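Local structure of Epf (Streptococcus pyogenes, 4ES8) at residues P22-F28 and L209-D213; N104-L108 and K182-M186; D130-A136 and P185-L191. The protein is a cell-surface adhesin that binds to cells through an N-terminal domain containing a carbohydrate-binding module. All coordinates share one frame; numbering follows the deposited sequence. Where two conformers were deposited one is given.

Interaction 1. Residues P22-F28 and L209-D213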
loop_
_atom_site.group_PDB
_atom_site.type_symbol
_atom_site.label_atom_id
_atom_site.label_comp_id
_atom_site.label_asym_id
_atom_site.label_seq_id
_atom_site.Cartn_x
_atom_site.Cartn_y
_atom_site.Cartn_z
ATOM N N PRO A 22 -2.634 -12.530 3.584
ATOM C CA PRO A 22 -3.216 -11.285 3.059
ATOM C C PRO A 22 -3.281 -11.306 1.540
ATOM O O PRO A 22 -2.433 -11.922 0.891
ATOM C CB PRO A 22 -2.252 -10.197 3.546
ATOM C CG PRO A 22 -0.966 -10.914 3.793
ATOM C CD PRO A 22 -1.307 -12.308 4.200
ATOM N N ASP A 23 -4.296 -10.633 0.988
ATOM C CA ASP A 23 -4.451 -10.545 -0.469
ATOM C C ASP A 23 -3.326 -9.760 -1.121
ATOM O O ASP A 23 -2.839 -8.758 -0.553
ATOM C CB ASP A 23 -5.757 -9.787 -0.786
ATOM C CG ASP A 23 -7.052 -10.505 -0.453
ATOM O OD1 ASP A 23 -7.004 -11.712 -0.188
ATOM O OD2 ASP A 23 -8.103 -9.847 -0.460
ATOM N N ASP A 24 -2.926 -10.180 -2.329
ATOM C CA ASP A 24 -1.954 -9.386 -3.095
ATOM C C ASP A 24 -2.757 -8.233 -3.675
ATOM O O ASP A 24 -3.820 -8.473 -4.280
ATOM C CB ASP A 24 -1.257 -10.215 -4.197
ATOM C CG ASP A 24 -0.363 -9.459 -5.185
ATOM O OD1 ASP A 24 -0.045 -8.266 -4.935
ATOM O OD2 ASP A 24 0.040 -10.066 -6.193
ATOM N N LEU A 25 -2.276 -7.004 -3.505
ATOM C CA LEU A 25 -3.033 -5.850 -3.980
ATOM C C LEU A 25 -2.436 -5.161 -5.193
ATOM O O LEU A 25 -2.802 -4.002 -5.483
ATOM C CB LEU A 25 -3.206 -4.845 -2.833
ATOM C CG LEU A 25 -3.892 -5.404 -1.589
ATOM C CD1 LEU A 25 -3.846 -4.370 -0.436
ATOM C CD2 LEU A 25 -5.354 -5.861 -1.904
ATOM N N MET A 26 -1.556 -5.856 -5.943
ATOM C CA MET A 26 -1.031 -5.323 -7.196
ATOM C C MET A 26 -2.106 -5.271 -8.240
ATOM O O MET A 26 -3.023 -6.116 -8.197
ATOM C CB MET A 26 0.065 -6.248 -7.732
ATOM C CG MET A 26 1.352 -6.114 -7.027
ATOM S SD MET A 26 2.039 -4.442 -6.953
ATOM C CE MET A 26 2.157 -4.083 -8.563
ATOM N N ASN A 27 -2.016 -4.350 -9.191
ATOM C CA ASN A 27 -2.927 -4.334 -10.329
ATOM C C ASN A 27 -2.039 -4.244 -11.567
ATOM O O ASN A 27 -1.910 -3.165 -12.182
ATOM C CB ASN A 27 -3.999 -3.252 -10.267
ATOM C CG ASN A 27 -5.103 -3.517 -11.287
ATOM O OD1 ASN A 27 -5.137 -4.575 -11.952
ATOM N ND2 ASN A 27 -6.036 -2.582 -11.399
ATOM N N PHE A 28 -1.369 -5.370 -11.896
ATOM C CA PHE A 28 -0.408 -5.424 -12.991
ATOM C C PHE A 28 -0.822 -6.516 -13.979
ATOM O O PHE A 28 -0.574 -7.699 -13.710
ATOM C CB PHE A 28 1.022 -5.669 -12.443
ATOM C CG PHE A 28 2.082 -5.766 -13.513
ATOM C CD1 PHE A 28 2.658 -4.622 -14.053
ATOM C CD2 PHE A 28 2.535 -7.004 -13.957
ATOM C CE1 PHE A 28 3.657 -4.715 -15.043
ATOM C CE2 PHE A 28 3.529 -7.093 -14.938
ATOM C CZ PHE A 28 4.083 -5.947 -15.479
ATOM N N LEU A 209 6.177 -8.298 -9.214
ATOM C CA LEU A 209 5.736 -7.263 -8.281
ATOM C C LEU A 209 4.579 -7.761 -7.420
ATOM O O LEU A 209 3.637 -8.381 -7.928
ATOM C CB LEU A 209 5.344 -6.004 -9.063
ATOM C CG LEU A 209 6.422 -5.527 -10.061
ATOM C CD1 LEU A 209 5.879 -5.407 -11.472
ATOM C CD2 LEU A 209 7.076 -4.266 -9.618
ATOM N N LYS A 210 4.658 -7.507 -6.114
ATOM C CA LYS A 210 3.613 -7.897 -5.151
ATOM C C LYS A 210 3.465 -6.798 -4.124
ATOM O O LYS A 210 4.438 -6.093 -3.854
ATOM C CB LYS A 210 3.964 -9.218 -4.420
ATOM C CG LYS A 210 3.917 -10.493 -5.268
ATOM C CD LYS A 210 4.419 -11.699 -4.442
ATOM C CE LYS A 210 4.786 -12.841 -5.360
ATOM N NZ LYS A 210 5.002 -14.105 -4.606
ATOM N N ILE A 211 2.269 -6.665 -3.517
ATOM C CA ILE A 211 2.075 -5.732 -2.408
ATOM C C ILE A 211 1.051 -6.339 -1.470
ATOM O O ILE A 211 0.016 -6.827 -1.929
ATOM C CB ILE A 211 1.714 -4.285 -2.817
ATOM C CG1 ILE A 211 1.580 -3.359 -1.586
ATOM C CG2 ILE A 211 0.456 -4.229 -3.717
ATOM C CD1 ILE A 211 1.233 -1.881 -1.927
ATOM N N ILE A 212 1.299 -6.275 -0.163
ATOM C CA ILE A 212 0.339 -6.781 0.821
ATOM C C ILE A 212 0.179 -5.782 1.931
ATOM O O ILE A 212 1.100 -4.993 2.207
ATOM C CB ILE A 212 0.749 -8.157 1.409
ATOM C CG1 ILE A 212 2.158 -8.124 2.056
ATOM C CG2 ILE A 212 0.644 -9.245 0.312
ATOM C CD1 ILE A 212 2.391 -9.260 3.085
ATOM N N ASP A 213 -0.991 -5.805 2.558
ATOM C CA ASP A 213 -1.253 -4.992 3.733
ATOM C C ASP A 213 -0.547 -5.653 4.922
ATOM O O ASP A 213 -0.688 -6.862 5.115
ATOM C CB ASP A 213 -2.769 -4.909 3.931
ATOM C CG ASP A 213 -3.201 -3.886 4.963
ATOM O OD1 ASP A 213 -2.567 -3.812 6.019
ATOM O OD2 ASP A 213 -4.173 -3.157 4.697
HETATM O O HOH W 1 -3.241 -7.346 1.662
#
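L25 and I211 meet where P22-F28 passes along strand L209-D213 in a roughly antiparallel sense, with end-to-end directions 145° apart. One backbone bond joins them, from L25 N to I211 O at 2.8 Å. The return bond is made by a side chain: I211 N donates to D24 OD1 at 3.2 Å. D24 holds its CG opposite its own backbone N (chi1 172°), which brings the carboxylate beside the strand. The same OD1 accepts M26 N at 3.0 Å and closes an Asx turn. The two N-H groups reach OD1 from opposite faces of the carboxylate plane.

M26 folds back through two bends, at chi2 and chi3. Its SD lies 3.6 Å from I211 CG2, and its CE turns to L209 CB. At one end of the contact, L209 CD1 sits over a face of F28, 4.1 Å from the ring centroid, in a CH-pi contact. D24, M26 and L209 each have two deposited conformers, so their side-chain contacts belong to the one described. At the other end, P22 CG touches I212 CD1 at 3.8 Å. Nearby, one water donates to D23 O and accepts from D213 N.

I211 also packs on T105 and L209 on L188, both in the sheet that includes strand 26-27, so the contact lies between the two sheets of the domain. The carboxylate of D24 takes the place of a strand carbonyl toward I211. The N-terminal arm is therefore held by a mixture of backbone, side-chain and water bonds, with apolar packing at both ends.

Interaction 2. Residues N104-L108 and K182-M186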
loop_
_atom_site.group_PDB
_atom_site.type_symbol
_atom_site.label_atom_id
_atom_site.label_comp_id
_atom_site.label_asym_id
_atom_site.label_seq_id
_atom_site.Cartn_x
_atom_site.Cartn_y
_atom_site.Cartn_z
ATOM N N ASN A 104 0.468 0.052 -10.912
ATOM C CA ASN A 104 -0.616 0.402 -10.016
ATOM C C ASN A 104 -0.970 -0.668 -8.993
ATOM O O ASN A 104 -0.749 -1.860 -9.223
ATOM C CB ASN A 104 -1.881 0.721 -10.810
ATOM C CG ASN A 104 -1.871 2.102 -11.425
ATOM O OD1 ASN A 104 -0.935 2.898 -11.256
ATOM N ND2 ASN A 104 -2.921 2.405 -12.184
ATOM N N THR A 105 -1.482 -0.217 -7.860
ATOM C CA THR A 105 -2.078 -1.083 -6.854
ATOM C C THR A 105 -3.595 -1.015 -6.980
ATOM O O THR A 105 -4.143 -0.101 -7.627
ATOM C CB THR A 105 -1.678 -0.650 -5.416
ATOM O OG1 THR A 105 -2.397 0.546 -5.069
ATOM C CG2 THR A 105 -0.154 -0.402 -5.269
ATOM N N LYS A 106 -4.280 -1.917 -6.279
ATOM C CA LYS A 106 -5.711 -1.784 -6.094
ATOM C C LYS A 106 -5.942 -0.655 -5.066
ATOM O O LYS A 106 -4.974 -0.060 -4.541
ATOM C CB LYS A 106 -6.308 -3.114 -5.585
ATOM C CG LYS A 106 -6.062 -4.332 -6.490
ATOM C CD LYS A 106 -6.849 -4.300 -7.773
ATOM C CE LYS A 106 -6.573 -5.524 -8.644
ATOM N NZ LYS A 106 -7.061 -6.796 -8.002
ATOM N N SER A 107 -7.210 -0.378 -4.740
ATOM C CA SER A 107 -7.528 0.680 -3.787
ATOM C C SER A 107 -6.987 0.348 -2.403
ATOM O O SER A 107 -7.313 -0.715 -1.832
ATOM C CB SER A 107 -9.036 0.899 -3.720
ATOM O OG SER A 107 -9.325 2.075 -2.980
ATOM N N LEU A 108 -6.155 1.263 -1.865
ATOM C CA LEU A 108 -5.568 1.060 -0.543
ATOM C C LEU A 108 -6.387 1.808 0.511
ATOM O O LEU A 108 -7.163 2.711 0.169
ATOM C CB LEU A 108 -4.090 1.534 -0.521
ATOM C CG LEU A 108 -3.178 0.957 -1.631
ATOM C CD1 LEU A 108 -1.759 1.460 -1.477
ATOM C CD2 LEU A 108 -3.205 -0.575 -1.639
ATOM N N LYS A 182 -3.492 8.641 1.991
ATOM C CA LYS A 182 -4.797 8.735 1.339
ATOM C C LYS A 182 -5.414 7.362 1.145
ATOM O O LYS A 182 -4.704 6.365 1.217
ATOM C CB LYS A 182 -4.642 9.365 -0.073
ATOM C CG LYS A 182 -4.018 10.759 -0.131
ATOM C CD LYS A 182 -3.949 11.265 -1.568
ATOM C CE LYS A 182 -3.520 12.714 -1.637
ATOM N NZ LYS A 182 -3.824 13.312 -2.962
ATOM N N GLU A 183 -6.714 7.333 0.844
ATOM C CA GLU A 183 -7.446 6.150 0.396
ATOM C C GLU A 183 -7.385 6.119 -1.129
ATOM O O GLU A 183 -7.490 7.176 -1.768
ATOM C CB GLU A 183 -8.912 6.188 0.853
ATOM C CG GLU A 183 -9.718 5.001 0.338
ATOM C CD GLU A 183 -11.171 5.008 0.754
ATOM O OE1 GLU A 183 -11.435 5.234 1.955
ATOM O OE2 GLU A 183 -12.043 4.803 -0.119
ATOM N N GLY A 184 -7.326 4.933 -1.710
ATOM C CA GLY A 184 -7.364 4.815 -3.160
ATOM C C GLY A 184 -6.143 4.140 -3.741
ATOM O O GLY A 184 -5.157 3.887 -3.034
ATOM N N PRO A 185 -6.197 3.859 -5.051
ATOM C CA PRO A 185 -5.050 3.206 -5.704
ATOM C C PRO A 185 -3.832 4.121 -5.730
ATOM O O PRO A 185 -3.967 5.350 -5.822
ATOM C CB PRO A 185 -5.544 2.944 -7.139
ATOM C CG PRO A 185 -6.643 3.958 -7.359
ATOM C CD PRO A 185 -7.299 4.122 -6.008
ATOM N N MET A 186 -2.660 3.504 -5.635
ATOM C CA MET A 186 -1.380 4.200 -5.731
ATOM C C MET A 186 -0.500 3.457 -6.717
ATOM O O MET A 186 -0.991 2.576 -7.418
ATOM C CB MET A 186 -0.720 4.305 -4.351
ATOM C CG MET A 186 -1.448 5.277 -3.432
ATOM S SD MET A 186 -0.624 5.492 -1.857
ATOM C CE MET A 186 0.736 6.231 -2.331
#
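T105 grips M186 with two polar bonds. Its backbone N donates to M186 O at 2.9 Å, and its OG1 accepts M186 N at 3.0 Å in a nearly straight bond (172°). OG1 in turn donates to the carbonyl of the next residue, K106 O, at 2.7 Å. The hydroxyl therefore has a defined proton direction and is used as both acceptor and donor. Its chi1 of 74° sets OG1 between the backbone N and the carbonyl carbon, from where it can serve both partners.

Farther along, L108 and G184 form a single antiparallel hydrogen-bonded bridge. G184 N donates to L108 O at 2.9 Å. L108 N donates to G184 O at 3.0 Å, but it comes from well above the carbonyl plane. G184 has a positive phi of 121°, a backbone shape suited to glycine. Between the two bonded ends, P185 has no N-H to give. Here K106 O receives a CA-H contact from P185 CA, and P185 CB lies 3.4 Å from T105 O.

The packing is thinner. L108 CD1 approaches M186 CB at 4.2 Å, the two side chains meeting at about a right angle. L108 also rests on F178 and T180 of strand 172-180. E183 lays its CG by L108 O at 3.4 Å, while its carboxylate forms a salt bridge with K267. N104 OD1 is taken by F137 N.

The T105 hydroxyl stands in for a backbone carbonyl toward M186 N. In this way the pairing of strands 97-105 and 186-194 continues past the strand ends, across a proline, into the loop before strand 186-194.

Interaction 3. Residues D130-A136 and P185-L191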
loop_
_atom_site.group_PDB
_atom_site.type_symbol
_atom_site.label_atom_id
_atom_site.label_comp_id
_atom_site.label_asym_id
_atom_site.label_seq_id
_atom_site.Cartn_x
_atom_site.Cartn_y
_atom_site.Cartn_z
ATOM N N ASP A 130 15.959 4.315 -9.166
ATOM C CA ASP A 130 15.282 4.825 -7.968
ATOM C C ASP A 130 13.934 4.119 -7.849
ATOM O O ASP A 130 13.376 3.678 -8.866
ATOM C CB ASP A 130 15.096 6.360 -8.021
ATOM C CG ASP A 130 14.680 7.011 -6.694
ATOM O OD1 ASP A 130 14.738 6.326 -5.635
ATOM O OD2 ASP A 130 14.266 8.189 -6.717
ATOM N N TYR A 131 13.436 4.003 -6.623
ATOM C CA TYR A 131 12.121 3.402 -6.322
ATOM C C TYR A 131 11.337 4.403 -5.496
ATOM O O TYR A 131 11.832 4.863 -4.465
ATOM C CB TYR A 131 12.229 2.092 -5.529
ATOM C CG TYR A 131 13.233 1.069 -6.025
ATOM C CD1 TYR A 131 13.246 0.657 -7.361
ATOM C CD2 TYR A 131 14.093 0.426 -5.139
ATOM C CE1 TYR A 131 14.117 -0.343 -7.799
ATOM C CE2 TYR A 131 14.961 -0.570 -5.565
ATOM C CZ TYR A 131 14.976 -0.948 -6.899
ATOM O OH TYR A 131 15.853 -1.917 -7.320
ATOM N N ARG A 132 10.133 4.736 -5.938
ATOM C CA ARG A 132 9.318 5.689 -5.208
ATOM C C ARG A 132 7.899 5.225 -5.110
ATOM O O ARG A 132 7.502 4.339 -5.856
ATOM C CB ARG A 132 9.332 7.054 -5.931
ATOM C CG ARG A 132 10.690 7.768 -5.977
ATOM C CD ARG A 132 11.008 8.521 -4.698
ATOM N NE ARG A 132 12.392 8.995 -4.746
ATOM C CZ ARG A 132 12.973 9.638 -3.744
ATOM N NH1 ARG A 132 12.311 9.846 -2.606
ATOM N NH2 ARG A 132 14.235 10.047 -3.852
ATOM N N ILE A 133 7.119 5.861 -4.225
ATOM C CA ILE A 133 5.671 5.658 -4.185
ATOM C C ILE A 133 5.054 6.874 -4.871
ATOM O O ILE A 133 5.559 7.996 -4.718
ATOM C CB ILE A 133 5.128 5.478 -2.743
ATOM C CG1 ILE A 133 5.918 4.381 -1.988
ATOM C CG2 ILE A 133 3.606 5.176 -2.751
ATOM C CD1 ILE A 133 5.916 3.003 -2.628
ATOM N N GLY A 134 3.976 6.667 -5.615
ATOM C CA GLY A 134 3.324 7.801 -6.239
ATOM C C GLY A 134 1.831 7.596 -6.389
ATOM O O GLY A 134 1.281 6.571 -5.972
ATOM N N SER A 135 1.171 8.585 -7.013
ATOM C CA SER A 135 -0.239 8.414 -7.354
ATOM C C SER A 135 -0.387 7.274 -8.365
ATOM O O SER A 135 0.561 6.954 -9.093
ATOM C CB SER A 135 -0.765 9.697 -7.992
ATOM O OG SER A 135 0.000 10.053 -9.131
ATOM N N ALA A 136 -1.585 6.672 -8.455
ATOM C CA ALA A 136 -1.779 5.666 -9.488
ATOM C C ALA A 136 -1.712 6.301 -10.858
ATOM O O ALA A 136 -2.087 7.470 -11.015
ATOM C CB ALA A 136 -3.152 5.007 -9.310
ATOM N N PRO A 185 -6.197 3.859 -5.051
ATOM C CA PRO A 185 -5.050 3.206 -5.704
ATOM C C PRO A 185 -3.832 4.121 -5.730
ATOM O O PRO A 185 -3.967 5.350 -5.822
ATOM C CB PRO A 185 -5.544 2.944 -7.139
ATOM C CG PRO A 185 -6.643 3.958 -7.359
ATOM C CD PRO A 185 -7.299 4.122 -6.008
ATOM N N MET A 186 -2.660 3.504 -5.635
ATOM C CA MET A 186 -1.380 4.200 -5.731
ATOM C C MET A 186 -0.500 3.457 -6.717
ATOM O O MET A 186 -0.991 2.576 -7.418
ATOM C CB MET A 186 -0.720 4.305 -4.351
ATOM C CG MET A 186 -1.448 5.277 -3.432
ATOM S SD MET A 186 -0.624 5.492 -1.857
ATOM C CE MET A 186 0.736 6.231 -2.331
ATOM N N SER A 187 0.769 3.829 -6.821
ATOM C CA SER A 187 1.662 3.098 -7.705
ATOM C C SER A 187 3.029 2.942 -7.062
ATOM O O SER A 187 3.452 3.754 -6.224
ATOM C CB SER A 187 1.813 3.788 -9.068
ATOM O OG SER A 187 2.460 5.047 -8.970
ATOM N N LEU A 188 3.702 1.884 -7.468
ATOM C CA LEU A 188 5.128 1.725 -7.282
ATOM C C LEU A 188 5.753 2.390 -8.492
ATOM O O LEU A 188 5.409 2.025 -9.630
ATOM C CB LEU A 188 5.551 0.244 -7.170
ATOM C CG LEU A 188 7.078 0.002 -7.219
ATOM C CD1 LEU A 188 7.806 0.614 -6.004
ATOM C CD2 LEU A 188 7.391 -1.481 -7.241
ATOM N N VAL A 189 6.620 3.379 -8.274
ATOM C CA VAL A 189 7.302 4.074 -9.362
ATOM C C VAL A 189 8.695 3.489 -9.525
ATOM O O VAL A 189 9.493 3.504 -8.582
ATOM C CB VAL A 189 7.358 5.613 -9.159
ATOM C CG1 VAL A 189 7.706 6.294 -10.493
ATOM C CG2 VAL A 189 6.021 6.129 -8.638
ATOM N N LEU A 190 8.955 2.936 -10.710
ATOM C CA LEU A 190 10.239 2.275 -11.019
ATOM C C LEU A 190 11.009 3.178 -11.962
ATOM O O LEU A 190 10.647 3.284 -13.146
ATOM C CB LEU A 190 9.973 0.914 -11.661
ATOM C CG LEU A 190 9.260 -0.077 -10.727
ATOM C CD1 LEU A 190 8.705 -1.232 -11.510
ATOM C CD2 LEU A 190 10.192 -0.574 -9.613
ATOM N N LEU A 191 12.006 3.905 -11.429
ATOM C CA LEU A 191 12.723 4.901 -12.210
ATOM C C LEU A 191 14.113 4.481 -12.555
ATOM O O LEU A 191 14.806 3.867 -11.743
ATOM C CB LEU A 191 12.804 6.260 -11.459
ATOM C CG LEU A 191 11.475 6.797 -10.919
ATOM C CD1 LEU A 191 11.336 6.487 -9.439
ATOM C CD2 LEU A 191 11.380 8.306 -11.122
HETATM O O HOH W 2 -3.873 7.975 -7.137
#
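R132 and V189 form one of the hydrogen-bonded pairs of an antiparallel beta ladder inside the beta-sandwich domain. V189 N donates to R132 O at 2.7 Å; D130 with L191 and G134 with S187 are bonded in the same way.

On the face with D130, R132 and V189, the R132 chain bends at chi2 (-81°). This brings NE to D130 OD2 at 2.8 Å, in a salt bridge on the syn side of the carboxylate and close to the guanidinium plane. NH1 forms a second salt bridge with E150. L191 CD1 packs against the aliphatic R132 CG at 3.7 Å. V189 CG2 lies 3.7 Å from G134 N, where glycine brings no side chain.

The other face carries Y131, I133, L188 and L190. Y131 CD1 meets L190 CD2 at 4.0 Å, while its hydroxyl bonds to Q120. L188 turns CG opposite its backbone N (chi1 170°), and its CD1 comes back to R132 O. This face packs on F118 and I116 of the second sheet.

At the strand end, a water bridges A136 N and P185 O. S187 OG donates to S135 O at 2.7 Å, from above the carbonyl plane.

In the fold
The three contacts lie close together in the beta-sandwich. Centres of interactions 1 and 2 are about 11 Å apart, as are those of 2 and 3; 1 and 3 are about 14 Å apart. Along the chain, interaction 1 joins the first and last segments, and the others fall between them. Interactions 2 and 3 share P185 and M186. Strand 97-105 pairs with 26-27 on one side and 186-194 on the other, and 186-194 pairs with 127-135. Interaction 1 adds strand 202-213 of the second sheet, and L209 packs on L188 and L190. The contacts thus link the N-terminal arm to both sheets of the domain.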